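Local coordinates for protein UDP-N-acetylglucosamine 4-epimerase (PDB 3M2P) that probably interconverts UDP-N-acetylglucosamine and its galactose-configured 4-epimer, and binds UDP, at residues N103-S108 with K156-A161; I210-Q215 with E272-S277. All blocks are in the same frame, centred on the assembly; numbering follows the deposited sequence.

Interaction 1 of 2, residues N103-S108 with K156-A161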
loop_
_atom_site.group_PDB
_atom_site.type_symbol
_atom_site.label_atom_id
_atom_site.label_comp_id
_atom_site.label_asym_id
_atom_site.label_seq_id
_atom_site.Cartn_x
_atom_site.Cartn_y
_atom_site.Cartn_z
ATOM N N ASN A 103 19.353 12.692 0.611
ATOM C CA ASN A 103 18.379 13.639 0.058
ATOM C C ASN A 103 17.658 13.088 -1.172
ATOM O O ASN A 103 18.091 13.299 -2.309
ATOM C CB ASN A 103 19.035 14.975 -0.285
ATOM C CG ASN A 103 18.020 16.084 -0.441
ATOM O OD1 ASN A 103 18.326 17.186 -0.920
ATOM N ND2 ASN A 103 16.796 15.801 -0.025
ATOM N N ILE A 104 16.545 12.399 -0.933
ATOM C CA ILE A 104 15.816 11.689 -1.972
ATOM C C ILE A 104 14.366 12.150 -2.034
ATOM O O ILE A 104 13.754 12.399 -1.006
ATOM C CB ILE A 104 15.827 10.187 -1.678
ATOM C CG1 ILE A 104 17.258 9.663 -1.661
ATOM C CG2 ILE A 104 14.996 9.424 -2.687
ATOM C CD1 ILE A 104 17.408 8.435 -0.816
ATOM N N VAL A 105 13.821 12.266 -3.239
ATOM C CA VAL A 105 12.398 12.553 -3.430
ATOM C C VAL A 105 11.696 11.400 -4.141
ATOM O O VAL A 105 12.151 10.950 -5.186
ATOM C CB VAL A 105 12.203 13.787 -4.306
ATOM C CG1 VAL A 105 10.758 13.865 -4.774
ATOM C CG2 VAL A 105 12.631 15.045 -3.564
ATOM N N TYR A 106 10.591 10.922 -3.588
ATOM C CA TYR A 106 9.830 9.857 -4.244
ATOM C C TYR A 106 8.524 10.393 -4.776
ATOM O O TYR A 106 7.868 11.178 -4.103
ATOM C CB TYR A 106 9.520 8.710 -3.280
ATOM C CG TYR A 106 8.671 7.632 -3.914
ATOM C CD1 TYR A 106 9.177 6.850 -4.949
ATOM C CD2 TYR A 106 7.368 7.407 -3.500
ATOM C CE1 TYR A 106 8.422 5.868 -5.541
ATOM C CE2 TYR A 106 6.599 6.428 -4.093
ATOM C CZ TYR A 106 7.137 5.656 -5.113
ATOM O OH TYR A 106 6.384 4.673 -5.717
ATOM N N ALA A 107 8.120 9.963 -5.967
ATOM C CA ALA A 107 6.829 10.393 -6.489
ATOM C C ALA A 107 5.736 9.413 -6.113
ATOM O O ALA A 107 5.651 8.321 -6.681
ATOM C CB ALA A 107 6.884 10.579 -7.990
ATOM N N SER A 108 4.909 9.804 -5.147
ATOM C CA SER A 108 3.718 9.037 -4.798
ATOM C C SER A 108 2.473 9.670 -5.440
ATOM O O SER A 108 2.590 10.467 -6.380
ATOM C CB SER A 108 3.564 8.922 -3.290
ATOM O OG SER A 108 2.679 7.875 -2.952
ATOM N N LYS A 156 11.620 11.958 1.122
ATOM C CA LYS A 156 10.393 12.734 1.120
ATOM C C LYS A 156 9.418 12.220 0.056
ATOM O O LYS A 156 9.624 12.441 -1.135
ATOM C CB LYS A 156 10.713 14.204 0.862
ATOM C CG LYS A 156 11.243 14.941 2.079
ATOM C CD LYS A 156 12.203 16.048 1.686
ATOM C CE LYS A 156 13.141 15.557 0.606
ATOM N NZ LYS A 156 14.553 15.803 0.997
ATOM N N ASN A 157 8.363 11.534 0.501
ATOM C CA ASN A 157 7.302 11.047 -0.374
ATOM C C ASN A 157 6.315 12.149 -0.751
ATOM O O ASN A 157 5.709 12.778 0.119
ATOM C CB ASN A 157 6.542 9.922 0.316
ATOM C CG ASN A 157 7.406 8.722 0.588
ATOM O OD1 ASN A 157 7.319 8.108 1.649
ATOM N ND2 ASN A 157 8.244 8.374 -0.371
ATOM N N LEU A 158 6.143 12.371 -2.048
ATOM C CA LEU A 158 5.254 13.411 -2.543
ATOM C C LEU A 158 4.004 12.818 -3.178
ATOM O O LEU A 158 4.059 12.313 -4.295
ATOM C CB LEU A 158 5.976 14.255 -3.595
ATOM C CG LEU A 158 7.262 14.960 -3.184
ATOM C CD1 LEU A 158 7.803 15.791 -4.331
ATOM C CD2 LEU A 158 6.998 15.819 -1.971
ATOM N N ARG A 159 2.876 12.878 -2.486
ATOM C CA ARG A 159 1.620 12.425 -3.083
ATOM C C ARG A 159 1.027 13.454 -4.063
ATOM O O ARG A 159 0.181 14.261 -3.686
ATOM C CB ARG A 159 0.610 12.052 -1.998
ATOM C CG ARG A 159 1.054 10.876 -1.178
ATOM C CD ARG A 159 0.128 10.599 -0.030
ATOM N NE ARG A 159 0.476 9.343 0.627
ATOM C CZ ARG A 159 0.121 9.023 1.869
ATOM N NH1 ARG A 159 -0.590 9.874 2.605
ATOM N NH2 ARG A 159 0.470 7.849 2.382
ATOM N N PHE A 160 1.480 13.410 -5.319
ATOM C CA PHE A 160 0.994 14.299 -6.376
ATOM C C PHE A 160 -0.491 14.150 -6.664
ATOM O O PHE A 160 -1.021 13.043 -6.667
ATOM C CB PHE A 160 1.758 14.061 -7.682
ATOM C CG PHE A 160 3.204 14.422 -7.608
ATOM C CD1 PHE A 160 3.592 15.724 -7.345
ATOM C CD2 PHE A 160 4.177 13.462 -7.802
ATOM C CE1 PHE A 160 4.908 16.056 -7.266
ATOM C CE2 PHE A 160 5.499 13.789 -7.728
ATOM C CZ PHE A 160 5.867 15.086 -7.453
ATOM N N ALA A 161 -1.154 15.277 -6.913
ATOM C CA ALA A 161 -2.523 15.268 -7.417
ATOM C C ALA A 161 -2.452 14.872 -8.884
ATOM O O ALA A 161 -1.384 14.533 -9.375
ATOM C CB ALA A 161 -3.181 16.637 -7.248
#
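One face of the F160 ring lies over L158 CB, two residues back on its own strand, and the methyl of A107 meets the ring edge nearly in plane, CB to CE2 3.5 Å. The small A107 methyl lets that edge come close, and A205 and S208 of helix 202-212 also touch the phenyl group, which lies close to L14 of the UDP site. On the other side of the sheet the amide of N157 stands almost upright to the Y106 ring, the planes 84° apart, with ND2 3.2 Å from Y106 CB. The Y106 ring meets that of H68, planes about 45° apart, and its OH is hydrogen-bonded to K137 NZ. These strands, 103-109 and 154-164, are parallel neighbours in the Rossmann-type sheet of the family. Hydrogen bonds from K156 N to I104 O (3.0 Å, 176°), Y106 N to K156 O, L158 N to Y106 O and S108 N to L158 O bind them, followed by a weak one from F160 N to S108 O. V105 and L158 fill the F160 side, CG1 to CD1 3.6 Å; branched aliphatic groups suit this buried layer against helix 202-212. R159 and S108 share the Y106 side: CG of the extended arginine passes 3.8 Å from S108 CB, while E141 OE2 hydrogen-bonds S108 OG and forms a salt bridge with R159 NE, which probably favours the ionised carboxylate.

Interaction 2 of 2, residues I210-Q215 with E272-S277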
loop_
_atom_site.group_PDB
_atom_site.type_symbol
_atom_site.label_atom_id
_atom_site.label_comp_id
_atom_site.label_asym_id
_atom_site.label_seq_id
_atom_site.Cartn_x
_atom_site.Cartn_y
_atom_site.Cartn_z
ATOM N N ILE A 210 11.778 20.529 -6.524
ATOM C CA ILE A 210 12.851 21.449 -6.214
ATOM C C ILE A 210 12.820 21.885 -4.734
ATOM O O ILE A 210 13.846 21.851 -4.051
ATOM C CB ILE A 210 12.815 22.673 -7.175
ATOM C CG1 ILE A 210 13.009 22.218 -8.624
ATOM C CG2 ILE A 210 13.869 23.718 -6.800
ATOM C CD1 ILE A 210 14.324 21.510 -8.874
ATOM N N TYR A 211 11.649 22.282 -4.238
ATOM C CA TYR A 211 11.529 22.807 -2.877
ATOM C C TYR A 211 11.703 21.750 -1.806
ATOM O O TYR A 211 12.126 22.055 -0.693
ATOM C CB TYR A 211 10.187 23.503 -2.679
ATOM C CG TYR A 211 10.178 24.897 -3.219
ATOM C CD1 TYR A 211 10.549 25.142 -4.535
ATOM C CD2 TYR A 211 9.808 25.975 -2.425
ATOM C CE1 TYR A 211 10.544 26.425 -5.058
ATOM C CE2 TYR A 211 9.802 27.272 -2.938
ATOM C CZ TYR A 211 10.173 27.487 -4.259
ATOM O OH TYR A 211 10.181 28.751 -4.798
ATOM N N ALA A 212 11.346 20.514 -2.139
ATOM C CA ALA A 212 11.496 19.394 -1.217
ATOM C C ALA A 212 12.959 18.990 -1.198
ATOM O O ALA A 212 13.472 18.509 -0.191
ATOM C CB ALA A 212 10.611 18.220 -1.647
ATOM N N LEU A 213 13.631 19.186 -2.324
ATOM C CA LEU A 213 15.049 18.888 -2.413
ATOM C C LEU A 213 15.851 19.909 -1.601
ATOM O O LEU A 213 17.054 19.737 -1.379
ATOM C CB LEU A 213 15.497 18.874 -3.877
ATOM C CG LEU A 213 15.316 17.558 -4.628
ATOM C CD1 LEU A 213 15.541 17.759 -6.116
ATOM C CD2 LEU A 213 16.243 16.497 -4.077
ATOM N N LYS A 214 15.173 20.967 -1.162
ATOM C CA LYS A 214 15.788 22.016 -0.361
ATOM C C LYS A 214 15.889 21.583 1.091
ATOM O O LYS A 214 16.821 21.976 1.793
ATOM C CB LYS A 214 14.985 23.316 -0.462
ATOM C CG LYS A 214 15.225 24.069 -1.749
ATOM C CD LYS A 214 14.304 25.264 -1.929
ATOM C CE LYS A 214 14.769 26.059 -3.157
ATOM N NZ LYS A 214 13.723 26.898 -3.814
ATOM N N GLN A 215 14.923 20.781 1.539
ATOM C CA GLN A 215 14.943 20.260 2.902
ATOM C C GLN A 215 15.689 18.932 2.936
ATOM O O GLN A 215 15.101 17.882 3.195
ATOM C CB GLN A 215 13.530 20.092 3.457
ATOM C CG GLN A 215 12.626 21.291 3.245
ATOM C CD GLN A 215 13.161 22.561 3.863
ATOM O OE1 GLN A 215 13.784 22.537 4.920
ATOM N NE2 GLN A 215 12.913 23.682 3.208
ATOM N N GLU A 272 3.580 24.902 4.643
ATOM C CA GLU A 272 4.359 25.383 5.779
ATOM C C GLU A 272 5.774 24.785 5.902
ATOM O O GLU A 272 6.743 25.533 6.060
ATOM C CB GLU A 272 3.590 25.177 7.079
ATOM C CG GLU A 272 4.227 25.890 8.275
ATOM C CD GLU A 272 4.026 25.125 9.566
ATOM O OE1 GLU A 272 3.743 23.903 9.472
ATOM O OE2 GLU A 272 4.149 25.736 10.658
ATOM N N LEU A 273 5.895 23.455 5.840
ATOM C CA LEU A 273 7.210 22.805 5.922
ATOM C C LEU A 273 8.050 22.943 4.660
ATOM O O LEU A 273 9.250 23.211 4.734
ATOM C CB LEU A 273 7.110 21.324 6.292
ATOM C CG LEU A 273 6.688 21.016 7.728
ATOM C CD1 LEU A 273 6.576 22.302 8.542
ATOM C CD2 LEU A 273 5.371 20.283 7.742
ATOM N N LEU A 274 7.434 22.755 3.501
ATOM C CA LEU A 274 8.178 22.878 2.253
ATOM C C LEU A 274 8.136 24.300 1.696
ATOM O O LEU A 274 8.719 24.570 0.644
ATOM C CB LEU A 274 7.678 21.867 1.213
ATOM C CG LEU A 274 8.419 20.530 1.103
ATOM C CD1 LEU A 274 8.657 19.867 2.458
ATOM C CD2 LEU A 274 7.685 19.596 0.174
ATOM N N ASP A 275 7.475 25.208 2.416
ATOM C CA ASP A 275 7.248 26.572 1.927
ATOM C C ASP A 275 6.835 26.505 0.457
ATOM O O ASP A 275 7.375 27.225 -0.378
ATOM C CB ASP A 275 8.504 27.462 2.077
ATOM C CG ASP A 275 9.135 27.409 3.487
ATOM O OD1 ASP A 275 8.455 27.776 4.484
ATOM O OD2 ASP A 275 10.328 27.022 3.588
ATOM N N PHE A 276 5.895 25.619 0.136
ATOM C CA PHE A 276 5.534 25.373 -1.262
ATOM C C PHE A 276 4.133 25.846 -1.662
ATOM O O PHE A 276 3.147 25.585 -0.971
ATOM C CB PHE A 276 5.686 23.892 -1.639
ATOM C CG PHE A 276 5.028 23.547 -2.949
ATOM C CD1 PHE A 276 5.637 23.872 -4.154
ATOM C CD2 PHE A 276 3.779 22.940 -2.981
ATOM C CE1 PHE A 276 5.026 23.580 -5.363
ATOM C CE2 PHE A 276 3.165 22.641 -4.190
ATOM C CZ PHE A 276 3.791 22.966 -5.379
ATOM N N SER A 277 4.047 26.523 -2.797
ATOM C CA SER A 277 2.754 26.853 -3.349
ATOM C C SER A 277 2.875 26.832 -4.866
ATOM O O SER A 277 3.965 27.017 -5.401
ATOM C CB SER A 277 2.293 28.218 -2.843
ATOM O OG SER A 277 3.210 29.239 -3.218
HETATM O O HOH W 1 11.705 24.703 0.566
#
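Y211 leaves helix 202-212 with CG beside its backbone N (chi1 -81°), and from CB outward its side chain runs along the turn that ends helix 268-273. This is helix-end packing where helix 202-212 of the Rossmann-type fold meets helix 268-273: the C-terminal part of helix 202-212 and the chain through Q215 meet the chain where it leaves the other helix. CB lies 3.8 Å from L274 O, which stands at the ring edge near its plane, and the polarised C-H groups of an aromatic edge suit such a carbonyl oxygen. Farther along, CD2 comes within 3.4 Å of D275 O, and CE2 remains near the same oxygen. Over one face of the ring, toward its rim, sits K214 NZ, and K207 makes a cation-pi contact with the ring, so the tyrosine offers its flat surface to positive charge while L274 O meets its edge.

The turn arises at D275, the first residue to leave helical geometry, with phi 43°; D275 is exposed. Just before it, L274 goes inward. Its CD2 touches A212 CB at 3.7 Å, where a small alanine lets the two backbones approach, A212 CA to L274 CA 5.9 Å, and the leucine continues onto F222 of strand 220-224. Aromatic F276 is likewise buried, against K207, S208 and I224.

Q215 curls back through a bend at chi2 (-59°), so that its amide faces the end of helix 268-273. A water ties the pieces together: it donates to Y211 O and to L274 O, each at 3.0 Å, and accepts from Q215 NE2 at 3.1 Å.

Overall arrangement
Interaction 1 belongs to the core, with every touching residue buried and a ladder of backbone bonds joining two neighbouring parallel strands. Interaction 2 lies farther out, partly buried, where the C-terminal parts of two helices meet through an aromatic edge, a few apolar atoms and a bridging water. Helix 202-212 relates to both: it packs on L158 and F160 of 156-161 and supplies residues of 210-215. The two centres are 11 Å apart and the contacts touch directly, since K156 NZ of interaction 1 probably hydrogen-bonds to Q215 O at 3.1 Å, giving a buried lysine a carbonyl partner, while V105 CG2 packs on L213 CG. Along the chain, interaction 1 closes before interaction 2 opens.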